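Local coordinates for mRNA interferase (Mycobacterium tuberculosis, PDB 6L2A), which probably acts as the toxin of a type II toxin-antitoxin system, an RNA endonuclease of the PemK/MazF family, at residues 8-12 with 100-104. The protein carries 6 engineered substitutions. Sequence-based numbering, arbitrary orientation.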
loop_
_atom_site.group_PDB
_atom_site.type_symbol
_atom_site.label_atom_id
_atom_site.label_comp_id
_atom_site.label_asym_id
_atom_site.label_seq_id
_atom_site.Cartn_x
_atom_site.Cartn_y
_atom_site.Cartn_z
ATOM N N ARG A 8 6.463 10.795 -7.661
ATOM C CA ARG A 8 5.291 9.966 -7.904
ATOM C C ARG A 8 5.081 9.764 -9.400
ATOM O O ARG A 8 5.140 10.719 -10.181
ATOM C CB ARG A 8 4.051 10.608 -7.285
ATOM C CG ARG A 8 2.838 9.689 -7.284
ATOM C CD ARG A 8 1.648 10.275 -6.529
ATOM N NE ARG A 8 0.642 9.251 -6.252
ATOM C CZ ARG A 8 -0.352 8.927 -7.076
ATOM N NH1 ARG A 8 -0.492 9.552 -8.237
ATOM N NH2 ARG A 8 -1.208 7.972 -6.739
ATOM N N GLY A 9 4.829 8.518 -9.795
ATOM C CA GLY A 9 4.716 8.167 -11.193
ATOM C C GLY A 9 6.008 7.713 -11.834
ATOM O O GLY A 9 5.971 7.149 -12.935
ATOM N N GLU A 10 7.145 7.938 -11.185
ATOM C CA GLU A 10 8.406 7.429 -11.701
ATOM C C GLU A 10 8.484 5.919 -11.524
ATOM O O GLU A 10 7.912 5.347 -10.591
ATOM C CB GLU A 10 9.588 8.088 -10.993
ATOM C CG GLU A 10 9.803 9.546 -11.342
ATOM C CD GLU A 10 11.092 10.092 -10.765
ATOM O OE1 GLU A 10 11.615 11.082 -11.315
ATOM O OE2 GLU A 10 11.583 9.533 -9.759
ATOM N N ILE A 11 9.209 5.274 -12.433
ATOM C CA ILE A 11 9.449 3.837 -12.386
ATOM C C ILE A 11 10.885 3.619 -11.937
ATOM O O ILE A 11 11.825 4.103 -12.578
ATOM C CB ILE A 11 9.183 3.171 -13.742
ATOM C CG1 ILE A 11 7.735 3.407 -14.157
ATOM C CG2 ILE A 11 9.487 1.676 -13.677
ATOM C CD1 ILE A 11 7.431 2.938 -15.535
ATOM N N TRP A 12 11.051 2.894 -10.837
ATOM C CA TRP A 12 12.353 2.619 -10.257
ATOM C C TRP A 12 12.573 1.118 -10.154
ATOM O O TRP A 12 11.633 0.351 -9.931
ATOM C CB TRP A 12 12.487 3.239 -8.860
ATOM C CG TRP A 12 12.722 4.713 -8.851
ATOM C CD1 TRP A 12 11.853 5.685 -9.248
ATOM C CD2 TRP A 12 13.903 5.386 -8.403
ATOM N NE1 TRP A 12 12.425 6.923 -9.087
ATOM C CE2 TRP A 12 13.683 6.768 -8.568
ATOM C CE3 TRP A 12 15.128 4.955 -7.882
ATOM C CZ2 TRP A 12 14.641 7.723 -8.231
ATOM C CZ3 TRP A 12 16.080 5.905 -7.549
ATOM C CH2 TRP A 12 15.830 7.273 -7.724
ATOM N N GLY A 100 12.285 5.055 -15.586
ATOM C CA GLY A 100 11.505 5.934 -16.427
ATOM C C GLY A 100 10.316 6.513 -15.693
ATOM O O GLY A 100 10.392 6.788 -14.493
ATOM N N ARG A 101 9.206 6.689 -16.402
ATOM C CA ARG A 101 8.037 7.342 -15.838
ATOM C C ARG A 101 6.800 6.877 -16.586
ATOM O O ARG A 101 6.852 6.658 -17.799
ATOM C CB ARG A 101 8.172 8.863 -15.937
ATOM C CG ARG A 101 7.243 9.661 -15.057
ATOM C CD ARG A 101 7.294 11.118 -15.479
ATOM N NE ARG A 101 7.515 11.237 -16.920
ATOM C CZ ARG A 101 6.539 11.377 -17.813
ATOM N NH1 ARG A 101 5.276 11.425 -17.409
ATOM N NH2 ARG A 101 6.823 11.476 -19.105
ATOM N N VAL A 102 5.695 6.723 -15.866
ATOM C CA VAL A 102 4.414 6.497 -16.524
ATOM C C VAL A 102 3.846 7.843 -16.954
ATOM O O VAL A 102 4.147 8.887 -16.364
ATOM C CB VAL A 102 3.434 5.734 -15.609
ATOM C CG1 VAL A 102 4.090 4.472 -15.061
ATOM C CG2 VAL A 102 2.938 6.626 -14.474
ATOM N N SER A 103 3.031 7.830 -18.006
ATOM C CA SER A 103 2.406 9.065 -18.451
ATOM C C SER A 103 1.361 9.521 -17.436
ATOM O O SER A 103 0.935 8.764 -16.558
ATOM C CB SER A 103 1.761 8.880 -19.824
ATOM O OG SER A 103 0.635 8.023 -19.743
ATOM N N ALA A 104 0.945 10.783 -17.562
ATOM C CA ALA A 104 -0.067 11.304 -16.651
ATOM C C ALA A 104 -1.392 10.564 -16.798
ATOM O O ALA A 104 -2.147 10.441 -15.826
ATOM C CB ALA A 104 -0.261 12.803 -16.877
#
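Ile11 and Gly100 form a hydrogen-bonded antiparallel pair in the SH3-like beta fold of this MazF-family toxin. The pair joins strand 10-14 to the end of strand 95-101, just before helix 104-117. Ile11 N gives a nearly straight bond to Gly100 O, 2.8 Å long. The return bond, Gly100 N to Ile11 O, is longer at 3.2 Å. One step on, Glu10 and Arg101 make a non-hydrogen-bonded pair. Val102 N then donates to Gly9 O at 3.0 Å, which carries the ladder past the regular strands.

The tight part is the packing of Ile11 against Val102 and of Val102 CG2 against Gly9 O, 3.4 Å apart. Ile11 CG1 is anti to its carbonyl carbon, and the extended chain brings CD1 within 3.7 Å of Val102 CG1. The two side chains cross at about a right angle. Val102 also touches Leu107 of helix 104-117 and Val31 of strand 28-32, so this side faces the core.

The other face, with Glu10 and Arg101, is looser. Arg101 CG, anti to its backbone N (chi1 -163°), lies 3.5 Å from Gly9 O. Beyond CG the exposed chain bends at chi3 and meets nothing of 8-12: Arg101 NE stays 6.9 Å from Glu10 OE1. That oxygen instead forms a salt bridge with Arg7. Trp12 NE1 donates to Glu10 OE2 at 2.8 Å. OE2 lies almost in the indole plane, while the N-H meets it from above the carboxylate plane.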